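Local atomic coordinates of tonb-dependent siderophore receptor (Acinetobacter baumannii, PDB entry 5FR8), a protein that probably takes part in iron uptake by binding iron-chelating siderophores, possibly ferric enterobactin, as a TonB-dependent receptor of the outer membrane. Residues 278-284 against 335-339; 347-353 against 372-378; 410-416 against 433-439. All coordinates share one frame; numbering follows the deposited sequence.

Interaction 1. Residues 278-284 against 335-339; sequences DAILSQL and KINNL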
loop_
_atom_site.group_PDB
_atom_site.type_symbol
_atom_site.label_atom_id
_atom_site.label_comp_id
_atom_site.label_asym_id
_atom_site.label_seq_id
_atom_site.Cartn_x
_atom_site.Cartn_y
_atom_site.Cartn_z
ATOM N N ASP A 278 31.166 -5.688 -0.914
ATOM C CA ASP A 278 31.037 -4.784 -2.054
ATOM C C ASP A 278 31.707 -3.452 -1.752
ATOM O O ASP A 278 31.310 -2.746 -0.810
ATOM C CB ASP A 278 29.576 -4.521 -2.403
ATOM C CG ASP A 278 29.434 -3.577 -3.586
ATOM O OD1 ASP A 278 29.728 -4.028 -4.712
ATOM O OD2 ASP A 278 29.052 -2.395 -3.400
ATOM N N ALA A 279 32.696 -3.106 -2.574
ATOM C CA ALA A 279 33.456 -1.857 -2.420
ATOM C C ALA A 279 32.661 -0.676 -1.845
ATOM O O ALA A 279 33.120 -0.023 -0.904
ATOM C CB ALA A 279 34.069 -1.454 -3.751
ATOM N N ILE A 280 31.481 -0.406 -2.400
ATOM C CA ILE A 280 30.687 0.762 -1.991
ATOM C C ILE A 280 29.696 0.457 -0.855
ATOM O O ILE A 280 29.850 0.955 0.250
ATOM C CB ILE A 280 29.950 1.392 -3.204
ATOM C CG1 ILE A 280 30.924 2.258 -4.021
ATOM C CG2 ILE A 280 28.791 2.259 -2.757
ATOM C CD1 ILE A 280 30.566 2.411 -5.487
ATOM N N LEU A 281 28.683 -0.352 -1.122
ATOM C CA LEU A 281 27.661 -0.662 -0.117
ATOM C C LEU A 281 28.220 -0.801 1.299
ATOM O O LEU A 281 27.616 -0.311 2.257
ATOM C CB LEU A 281 26.926 -1.961 -0.484
ATOM C CG LEU A 281 25.711 -1.836 -1.397
ATOM C CD1 LEU A 281 26.042 -1.075 -2.666
ATOM C CD2 LEU A 281 25.198 -3.218 -1.734
ATOM N N SER A 282 29.358 -1.491 1.427
ATOM C CA SER A 282 29.926 -1.816 2.745
ATOM C C SER A 282 30.173 -0.560 3.607
ATOM O O SER A 282 30.206 -0.606 4.841
ATOM C CB SER A 282 31.215 -2.615 2.570
ATOM O OG SER A 282 32.059 -1.985 1.636
ATOM N N GLN A 283 30.315 0.568 2.933
ATOM C CA GLN A 283 30.490 1.829 3.599
ATOM C C GLN A 283 29.167 2.489 3.982
ATOM O O GLN A 283 29.104 3.200 4.967
ATOM C CB GLN A 283 31.328 2.736 2.700
ATOM C CG GLN A 283 32.677 2.092 2.377
ATOM C CD GLN A 283 33.532 2.876 1.407
ATOM O OE1 GLN A 283 34.119 2.287 0.508
ATOM N NE2 GLN A 283 33.609 4.197 1.575
ATOM N N LEU A 284 28.109 2.240 3.225
ATOM C CA LEU A 284 26.814 2.891 3.481
ATOM C C LEU A 284 25.964 2.235 4.580
ATOM O O LEU A 284 24.853 2.688 4.855
ATOM C CB LEU A 284 25.975 2.919 2.198
ATOM C CG LEU A 284 26.659 3.578 1.008
ATOM C CD1 LEU A 284 25.861 3.279 -0.259
ATOM C CD2 LEU A 284 26.825 5.076 1.228
ATOM N N LYS A 335 21.418 -1.474 -7.667
ATOM C CA LYS A 335 22.473 -1.431 -6.648
ATOM C C LYS A 335 23.070 -0.015 -6.639
ATOM O O LYS A 335 23.082 0.667 -7.664
ATOM C CB LYS A 335 23.522 -2.479 -6.984
ATOM C CG LYS A 335 24.583 -2.717 -5.929
ATOM C CD LYS A 335 25.678 -3.597 -6.486
ATOM C CE LYS A 335 27.030 -2.972 -6.292
ATOM N NZ LYS A 335 28.109 -3.822 -6.874
ATOM N N ILE A 336 23.562 0.436 -5.496
ATOM C CA ILE A 336 24.043 1.804 -5.385
ATOM C C ILE A 336 25.440 2.001 -6.033
ATOM O O ILE A 336 26.381 1.277 -5.709
ATOM C CB ILE A 336 24.027 2.245 -3.907
ATOM C CG1 ILE A 336 22.569 2.358 -3.411
ATOM C CG2 ILE A 336 24.749 3.564 -3.735
ATOM C CD1 ILE A 336 22.435 2.585 -1.911
ATOM N N ASN A 337 25.535 2.981 -6.952
ATOM C CA ASN A 337 26.757 3.303 -7.728
ATOM C C ASN A 337 27.748 4.108 -6.964
ATOM O O ASN A 337 28.916 4.143 -7.318
ATOM C CB ASN A 337 26.420 4.233 -8.899
ATOM C CG ASN A 337 26.059 3.498 -10.164
ATOM O OD1 ASN A 337 26.530 2.387 -10.428
ATOM N ND2 ASN A 337 25.210 4.124 -10.970
ATOM N N ASN A 338 27.276 4.832 -5.957
ATOM C CA ASN A 338 28.008 5.999 -5.480
ATOM C C ASN A 338 27.708 6.397 -4.032
ATOM O O ASN A 338 26.569 6.335 -3.576
ATOM C CB ASN A 338 27.696 7.176 -6.401
ATOM C CG ASN A 338 28.649 8.323 -6.212
ATOM O OD1 ASN A 338 29.322 8.425 -5.191
ATOM N ND2 ASN A 338 28.715 9.196 -7.199
ATOM N N LEU A 339 28.745 6.826 -3.319
ATOM C CA LEU A 339 28.594 7.224 -1.934
ATOM C C LEU A 339 27.918 8.582 -1.782
ATOM O O LEU A 339 27.416 8.870 -0.707
ATOM C CB LEU A 339 29.954 7.284 -1.250
ATOM C CG LEU A 339 30.783 6.009 -1.192
ATOM C CD1 LEU A 339 32.236 6.381 -0.984
ATOM C CD2 LEU A 339 30.314 5.086 -0.080
#
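Both oxygens of the Asp278 carboxylate are engaged. Lys335 NZ forms a salt bridge with Asp278 OD1 at 2.7 Å, arriving from above the carboxylate plane. The other oxygen completes an Asx motif: Leu281 N donates to the anti lone pair of Asp278 OD2 at 3.1 Å, and Ile280 N adds a weak bond. The contact joins two long loops of the TonB-dependent receptor barrel. One lies between strands 250-264 and 290-305, the other between strands 308-323 and 343-361. In this family such long loops lie on the extracellular side.

Asp278 O accepts from both Ser282 N and Ser282 OG, the hydroxyl at 2.7 Å, which closes the turn. The Lys335 chain bends at chi3 (127°) on its way to Asp278, and its CG lies 3.9 Å from Leu281 CD1.

Apolar side chains fill the rest of the contact. Leu284 and Ile336 reach tip to tip, with Leu284 CD1 3.7 Å from Ile336 CG2. Leu281, Leu284 and Ile336 are buried; Leu281 and Leu284 also rest on Tyr265. Leu339 lies at the exposed end. Ile280 CG2 lies 4.2 Å from Leu339 CD2. Leu339 crosses Leu284 at a slant and meets its other branch, with Leu339 CD2 3.7 Å from Leu284 CD2.

Interaction 2. Residues 347-353 against 372-378; sequences LETLRFN and TEWVEDR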
loop_
_atom_site.group_PDB
_atom_site.type_symbol
_atom_site.label_atom_id
_atom_site.label_comp_id
_atom_site.label_asym_id
_atom_site.label_seq_id
_atom_site.Cartn_x
_atom_site.Cartn_y
_atom_site.Cartn_z
ATOM N N LEU A 347 7.446 15.239 -6.707
ATOM C CA LEU A 347 6.076 14.939 -7.142
ATOM C C LEU A 347 5.042 15.821 -6.465
ATOM O O LEU A 347 4.856 15.788 -5.243
ATOM C CB LEU A 347 5.711 13.508 -6.831
ATOM C CG LEU A 347 4.291 13.044 -7.220
ATOM C CD1 LEU A 347 4.003 13.244 -8.698
ATOM C CD2 LEU A 347 4.135 11.592 -6.846
ATOM N N GLU A 348 4.359 16.608 -7.277
ATOM C CA GLU A 348 3.359 17.512 -6.780
ATOM C C GLU A 348 2.023 17.023 -7.270
ATOM O O GLU A 348 1.872 16.686 -8.463
ATOM C CB GLU A 348 3.560 18.923 -7.307
ATOM C CG GLU A 348 4.810 19.591 -6.843
ATOM C CD GLU A 348 4.984 20.970 -7.468
ATOM O OE1 GLU A 348 4.148 21.855 -7.206
ATOM O OE2 GLU A 348 5.965 21.153 -8.221
ATOM N N THR A 349 1.062 17.022 -6.353
ATOM C CA THR A 349 -0.293 16.713 -6.676
ATOM C C THR A 349 -1.238 17.841 -6.189
ATOM O O THR A 349 -1.222 18.266 -5.026
ATOM C CB THR A 349 -0.687 15.394 -6.028
ATOM O OG1 THR A 349 0.171 14.334 -6.508
ATOM C CG2 THR A 349 -2.142 15.080 -6.318
ATOM N N LEU A 350 -2.063 18.320 -7.111
ATOM C CA LEU A 350 -3.139 19.220 -6.756
ATOM C C LEU A 350 -4.432 18.464 -7.000
ATOM O O LEU A 350 -4.577 17.803 -8.030
ATOM C CB LEU A 350 -3.054 20.510 -7.585
ATOM C CG LEU A 350 -4.146 21.557 -7.360
ATOM C CD1 LEU A 350 -4.189 22.062 -5.919
ATOM C CD2 LEU A 350 -3.960 22.715 -8.323
ATOM N N ARG A 351 -5.356 18.514 -6.050
ATOM C CA ARG A 351 -6.596 17.767 -6.209
ATOM C C ARG A 351 -7.800 18.536 -5.689
ATOM O O ARG A 351 -7.747 19.166 -4.628
ATOM C CB ARG A 351 -6.502 16.425 -5.494
ATOM C CG ARG A 351 -7.801 15.620 -5.517
ATOM C CD ARG A 351 -7.731 14.427 -4.584
ATOM N NE ARG A 351 -6.567 13.608 -4.927
ATOM C CZ ARG A 351 -6.614 12.497 -5.660
ATOM N NH1 ARG A 351 -7.776 12.043 -6.125
ATOM N NH2 ARG A 351 -5.496 11.835 -5.916
ATOM N N PHE A 352 -8.893 18.478 -6.431
ATOM C CA PHE A 352 -10.107 19.136 -6.000
ATOM C C PHE A 352 -11.237 18.147 -5.989
ATOM O O PHE A 352 -11.318 17.272 -6.851
ATOM C CB PHE A 352 -10.486 20.283 -6.947
ATOM C CG PHE A 352 -9.509 21.421 -6.953
ATOM C CD1 PHE A 352 -9.309 22.189 -5.814
ATOM C CD2 PHE A 352 -8.803 21.734 -8.105
ATOM C CE1 PHE A 352 -8.415 23.248 -5.826
ATOM C CE2 PHE A 352 -7.913 22.784 -8.120
ATOM C CZ PHE A 352 -7.715 23.544 -6.982
ATOM N N ASN A 353 -12.137 18.306 -5.031
ATOM C CA ASN A 353 -13.302 17.463 -4.971
ATOM C C ASN A 353 -14.543 18.213 -4.488
ATOM O O ASN A 353 -14.534 18.849 -3.434
ATOM C CB ASN A 353 -13.005 16.282 -4.066
ATOM C CG ASN A 353 -13.741 15.042 -4.503
ATOM O OD1 ASN A 353 -13.118 14.108 -5.032
ATOM N ND2 ASN A 353 -15.086 15.030 -4.327
ATOM N N THR A 372 -17.899 15.635 -8.172
ATOM C CA THR A 372 -16.856 15.937 -9.145
ATOM C C THR A 372 -15.510 15.804 -8.500
ATOM O O THR A 372 -15.357 16.093 -7.311
ATOM C CB THR A 372 -16.932 17.387 -9.643
ATOM O OG1 THR A 372 -18.159 17.587 -10.337
ATOM C CG2 THR A 372 -15.775 17.692 -10.596
ATOM N N GLU A 373 -14.529 15.396 -9.298
ATOM C CA GLU A 373 -13.154 15.269 -8.836
ATOM C C GLU A 373 -12.190 15.715 -9.943
ATOM O O GLU A 373 -12.395 15.394 -11.116
ATOM C CB GLU A 373 -12.866 13.820 -8.429
ATOM C CG GLU A 373 -11.555 13.627 -7.684
ATOM C CD GLU A 373 -11.381 12.197 -7.164
ATOM O OE1 GLU A 373 -12.383 11.552 -6.717
ATOM O OE2 GLU A 373 -10.226 11.723 -7.202
ATOM N N TRP A 374 -11.166 16.476 -9.560
ATOM C CA TRP A 374 -10.104 16.883 -10.473
ATOM C C TRP A 374 -8.792 16.651 -9.782
ATOM O O TRP A 374 -8.609 17.093 -8.635
ATOM C CB TRP A 374 -10.180 18.375 -10.821
ATOM C CG TRP A 374 -8.909 18.903 -11.444
ATOM C CD1 TRP A 374 -7.818 19.427 -10.794
ATOM C CD2 TRP A 374 -8.596 18.945 -12.840
ATOM N NE1 TRP A 374 -6.846 19.792 -11.708
ATOM C CE2 TRP A 374 -7.299 19.504 -12.967
ATOM C CE3 TRP A 374 -9.287 18.566 -14.003
ATOM C CZ2 TRP A 374 -6.686 19.683 -14.201
ATOM C CZ3 TRP A 374 -8.679 18.757 -15.238
ATOM C CH2 TRP A 374 -7.397 19.304 -15.328
ATOM N N VAL A 375 -7.881 15.978 -10.478
ATOM C CA VAL A 375 -6.536 15.791 -9.948
ATOM C C VAL A 375 -5.466 15.994 -11.025
ATOM O O VAL A 375 -5.557 15.422 -12.112
ATOM C CB VAL A 375 -6.374 14.406 -9.274
ATOM C CG1 VAL A 375 -6.556 13.276 -10.267
ATOM C CG2 VAL A 375 -4.997 14.298 -8.648
ATOM N N GLU A 376 -4.458 16.809 -10.715
ATOM C CA GLU A 376 -3.306 16.944 -11.587
ATOM C C GLU A 376 -2.039 16.574 -10.833
ATOM O O GLU A 376 -1.839 16.989 -9.685
ATOM C CB GLU A 376 -3.208 18.358 -12.112
ATOM C CG GLU A 376 -2.035 18.628 -13.050
ATOM C CD GLU A 376 -2.067 20.053 -13.611
ATOM O OE1 GLU A 376 -3.191 20.564 -13.832
ATOM O OE2 GLU A 376 -0.986 20.670 -13.829
ATOM N N ASP A 377 -1.186 15.801 -11.501
ATOM C CA ASP A 377 0.134 15.449 -10.979
ATOM C C ASP A 377 1.264 16.050 -11.835
ATOM O O ASP A 377 1.217 15.941 -13.071
ATOM C CB ASP A 377 0.312 13.931 -10.969
ATOM C CG ASP A 377 -0.528 13.243 -9.919
ATOM O OD1 ASP A 377 -0.737 13.818 -8.843
ATOM O OD2 ASP A 377 -0.969 12.111 -10.162
ATOM N N ARG A 378 2.266 16.677 -11.187
ATOM C CA ARG A 378 3.528 17.033 -11.882
ATOM C C ARG A 378 4.727 16.337 -11.256
ATOM O O ARG A 378 4.886 16.304 -10.041
ATOM C CB ARG A 378 3.759 18.533 -11.903
ATOM C CG ARG A 378 2.596 19.301 -12.488
ATOM C CD ARG A 378 3.084 20.291 -13.522
ATOM N NE ARG A 378 2.297 21.509 -13.475
ATOM C CZ ARG A 378 2.408 22.415 -12.510
ATOM N NH1 ARG A 378 3.266 22.230 -11.509
ATOM N NH2 ARG A 378 1.657 23.506 -12.544
#
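Arg351 and Glu373 form a salt bridge within a beta hairpin of the receptor barrel wall, with Arg351 NH1 2.7 Å from Glu373 OE2. The carboxylate comes to the edge of the guanidinium group, and the two planes stand 57° apart. Glu373 OE1 forms a second salt bridge, with Arg434 NH2. Further along, Thr349 OG1 donates to Asp377 OD1 at 2.6 Å. The hydroxyl meets that oxygen on its anti side, tilted from the carboxylate plane. Thr349 OG1 is also bonded to Asn105 ND2 of the plug.

Strands 347-353 and 372-378 of this hairpin run antiparallel. Glu348 with Arg378, Leu350 with Glu376 and Phe352 with Trp374 are the hydrogen-bonded pairs, each with two backbone bonds. Thr349 with Asp377, Arg351 with Val375 and Asn353 with Glu373 alternate with them as non-hydrogen-bonded pairs. Their side chains share one face, which turns inward to the plug: Asp377 touches Asn105, and Leu347 touches Asn108 and Ser109.

On this inner face Val375 packs beside Arg351, both pointing the same way. Val375 CG2 sits 3.7 Å above the guanidinium plane, off its centre. The Arg351 chain runs out with CG anti to the backbone N (chi1 175°), then bends at chi3. This lays the guanidinium group over the methyl and within reach of Glu373. Val375 CG2 also meets Thr349 CG2 at 3.8 Å.

The face of Leu350, Phe352 and Trp374 looks to the outside of the barrel. The two aromatic planes are nearly parallel, but displaced so far that little of one ring covers the other. The edge of the Phe352 ring makes the contact, with Phe352 CD2 3.7 Å from Trp374 CD1.

Interaction 3. Residues 410-416 against 433-439; sequences SRIASAY and LRFDDHS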
loop_
_atom_site.group_PDB
_atom_site.type_symbol
_atom_site.label_atom_id
_atom_site.label_comp_id
_atom_site.label_asym_id
_atom_site.label_seq_id
_atom_site.Cartn_x
_atom_site.Cartn_y
_atom_site.Cartn_z
ATOM N N SER A 410 0.103 14.401 -15.435
ATOM C CA SER A 410 -1.088 13.525 -15.428
ATOM C C SER A 410 -2.309 14.296 -14.953
ATOM O O SER A 410 -2.234 15.065 -13.994
ATOM C CB SER A 410 -0.856 12.347 -14.502
ATOM O OG SER A 410 -1.804 11.364 -14.720
ATOM N N ARG A 411 -3.435 14.114 -15.633
ATOM C CA ARG A 411 -4.665 14.778 -15.232
ATOM C C ARG A 411 -5.829 13.797 -15.333
ATOM O O ARG A 411 -5.982 13.075 -16.329
ATOM C CB ARG A 411 -4.924 16.012 -16.085
ATOM C CG ARG A 411 -3.965 17.164 -15.816
ATOM C CD ARG A 411 -4.154 18.385 -16.730
ATOM N NE ARG A 411 -4.136 18.077 -18.161
ATOM C CZ ARG A 411 -3.076 17.648 -18.853
ATOM N NH1 ARG A 411 -1.888 17.430 -18.264
ATOM N NH2 ARG A 411 -3.215 17.415 -20.158
ATOM N N ILE A 412 -6.633 13.760 -14.274
ATOM C CA ILE A 412 -7.839 12.958 -14.245
ATOM C C ILE A 412 -8.981 13.848 -13.863
ATOM O O ILE A 412 -8.928 14.500 -12.824
ATOM C CB ILE A 412 -7.793 11.830 -13.200
ATOM C CG1 ILE A 412 -6.647 10.854 -13.499
ATOM C CG2 ILE A 412 -9.122 11.079 -13.209
ATOM C CD1 ILE A 412 -6.551 9.686 -12.546
ATOM N N ALA A 413 -9.999 13.880 -14.713
ATOM C CA ALA A 413 -11.221 14.558 -14.394
ATOM C C ALA A 413 -12.326 13.520 -14.274
ATOM O O ALA A 413 -12.448 12.633 -15.128
ATOM C CB ALA A 413 -11.552 15.556 -15.471
ATOM N N SER A 414 -13.117 13.626 -13.204
ATOM C CA SER A 414 -14.075 12.585 -12.846
ATOM C C SER A 414 -15.385 13.179 -12.385
ATOM O O SER A 414 -15.416 14.237 -11.785
ATOM C CB SER A 414 -13.510 11.722 -11.710
ATOM O OG SER A 414 -12.144 11.401 -11.931
ATOM N N ALA A 415 -16.472 12.480 -12.662
ATOM C CA ALA A 415 -17.780 12.773 -12.062
ATOM C C ALA A 415 -18.509 11.453 -11.761
ATOM O O ALA A 415 -18.274 10.430 -12.426
ATOM C CB ALA A 415 -18.623 13.623 -12.993
ATOM N N TYR A 416 -19.389 11.473 -10.764
ATOM C CA TYR A 416 -20.092 10.258 -10.373
ATOM C C TYR A 416 -21.470 10.555 -9.793
ATOM O O TYR A 416 -21.743 11.661 -9.313
ATOM C CB TYR A 416 -19.257 9.475 -9.378
ATOM C CG TYR A 416 -18.840 10.265 -8.150
ATOM C CD1 TYR A 416 -17.689 11.071 -8.148
ATOM C CD2 TYR A 416 -19.573 10.183 -6.983
ATOM C CE1 TYR A 416 -17.308 11.771 -7.021
ATOM C CE2 TYR A 416 -19.210 10.887 -5.861
ATOM C CZ TYR A 416 -18.075 11.670 -5.885
ATOM O OH TYR A 416 -17.732 12.358 -4.751
ATOM N N LEU A 433 -22.435 5.001 -10.453
ATOM C CA LEU A 433 -21.731 5.048 -11.727
ATOM C C LEU A 433 -20.640 6.110 -11.632
ATOM O O LEU A 433 -20.863 7.208 -11.118
ATOM C CB LEU A 433 -22.697 5.389 -12.857
ATOM C CG LEU A 433 -22.130 5.425 -14.277
ATOM C CD1 LEU A 433 -21.437 4.123 -14.650
ATOM C CD2 LEU A 433 -23.244 5.716 -15.262
ATOM N N ARG A 434 -19.449 5.773 -12.101
ATOM C CA ARG A 434 -18.336 6.696 -12.044
ATOM C C ARG A 434 -17.715 6.838 -13.433
ATOM O O ARG A 434 -17.428 5.850 -14.104
ATOM C CB ARG A 434 -17.282 6.235 -11.039
ATOM C CG ARG A 434 -16.369 7.362 -10.589
ATOM C CD ARG A 434 -14.986 6.883 -10.197
ATOM N NE ARG A 434 -14.031 7.988 -10.126
ATOM C CZ ARG A 434 -13.715 8.634 -9.015
ATOM N NH1 ARG A 434 -14.272 8.298 -7.853
ATOM N NH2 ARG A 434 -12.836 9.621 -9.070
ATOM N N PHE A 435 -17.534 8.083 -13.858
ATOM C CA PHE A 435 -16.882 8.404 -15.112
ATOM C C PHE A 435 -15.517 8.960 -14.815
ATOM O O PHE A 435 -15.382 9.829 -13.952
ATOM C CB PHE A 435 -17.688 9.476 -15.831
ATOM C CG PHE A 435 -17.055 9.968 -17.092
ATOM C CD1 PHE A 435 -17.153 9.228 -18.259
ATOM C CD2 PHE A 435 -16.383 11.180 -17.118
ATOM C CE1 PHE A 435 -16.576 9.681 -19.422
ATOM C CE2 PHE A 435 -15.815 11.649 -18.282
ATOM C CZ PHE A 435 -15.913 10.894 -19.437
ATOM N N ASP A 436 -14.510 8.467 -15.526
ATOM C CA ASP A 436 -13.124 8.928 -15.327
ATOM C C ASP A 436 -12.468 9.244 -16.666
ATOM O O ASP A 436 -12.588 8.462 -17.602
ATOM C CB ASP A 436 -12.295 7.870 -14.601
ATOM C CG ASP A 436 -12.802 7.591 -13.205
ATOM O OD1 ASP A 436 -12.476 8.415 -12.296
ATOM O OD2 ASP A 436 -13.531 6.560 -13.039
ATOM N N ASP A 437 -11.800 10.390 -16.761
ATOM C CA ASP A 437 -11.145 10.776 -17.994
ATOM C C ASP A 437 -9.730 11.188 -17.667
ATOM O O ASP A 437 -9.507 12.193 -17.000
ATOM C CB ASP A 437 -11.885 11.925 -18.667
ATOM C CG ASP A 437 -11.384 12.220 -20.086
ATOM O OD1 ASP A 437 -10.758 11.365 -20.729
ATOM O OD2 ASP A 437 -11.651 13.328 -20.576
ATOM N N HIS A 438 -8.787 10.391 -18.151
ATOM C CA HIS A 438 -7.385 10.575 -17.884
ATOM C C HIS A 438 -6.627 11.148 -19.108
ATOM O O HIS A 438 -6.885 10.772 -20.247
ATOM C CB HIS A 438 -6.833 9.224 -17.483
ATOM C CG HIS A 438 -5.352 9.191 -17.363
ATOM N ND1 HIS A 438 -4.592 8.192 -17.920
ATOM C CD2 HIS A 438 -4.487 10.034 -16.747
ATOM C CE1 HIS A 438 -3.316 8.417 -17.650
ATOM N NE2 HIS A 438 -3.226 9.528 -16.939
ATOM N N SER A 439 -5.705 12.078 -18.874
ATOM C CA SER A 439 -5.076 12.828 -19.967
ATOM C C SER A 439 -4.334 11.952 -20.975
ATOM O O SER A 439 -4.235 12.324 -22.134
ATOM C CB SER A 439 -4.129 13.914 -19.422
ATOM O OG SER A 439 -2.858 13.397 -19.028
#
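Ser439 meets Arg411 through both backbone and side chain. Ser439 N donates to Arg411 O at 2.7 Å, next to the end of strand 433-438. Ser439 CB lies 3.7 Å above the plane of the Arg411 guanidinium group, off its centre. The Arg411 chain bends at chi3 (-53°), which brings the group back over Ser439. Its charge is met by Glu409, two residues earlier, through NH1.

Tyr416 takes part at the other end of the contact. Its CB packs against Arg434 CG at 3.8 Å, and its hydroxyl makes a weak hydrogen bond with Glu355. The Arg434 chain is extended from CG to NE and runs toward Ser414 and Asp436.

Between these ends Asp436 OD1 is gripped by two donors. Arg434 NE reaches its syn lone pair at 2.7 Å, close to the guanidinium plane, as part of a salt bridge. Ser414 OG comes from the anti side at 3.0 Å. Ser414, Arg434 and Asp436 are all buried. Arg434 pairs with both Asp436 and Glu373, and probably offsets the charge of both. Arg434 NH1 adds a weak hydrogen bond to Arg145 O.

His438 lies on the same face as Ser414 and Tyr416. Its ring edge turns to Ser410, where NE2 and Ser410 OG share a weak hydrogen bond of 3.2 Å. Ile412 CG1 meets His438 CD2 at 4.0 Å.

Ala413 with Asp437 and Ala415 with Phe435 are hydrogen-bonded pairs, each with two backbone bonds, and their side chains take the opposite face. Phe435 meets the ring of Trp445 there. The whole is an antiparallel beta hairpin of strands 407-422 and 427-438, a building unit of the transmembrane barrel of TonB-dependent receptors.

How the interactions relate
Interactions 2 and 3 lie in successive hairpins of the barrel wall, their centres about 11 Å apart. Strands 365-380 and 407-422 are neighbours, so the two contacts join directly: Asp377 N lies 2.8 Å from Ser410 O, a probable hydrogen bond. Trp374 also packs on Arg411. Both combine a backbone ladder with charged and hydroxyl groups on the face turned to the barrel interior. Interaction 1 lies farther out in the loops, its centre about 28 Å from that of the chain. It has no strand pairing and relies on one salt bridge and leucine and isoleucine packing, with Leu281, Leu284 and Ile336 buried and Leu339 exposed.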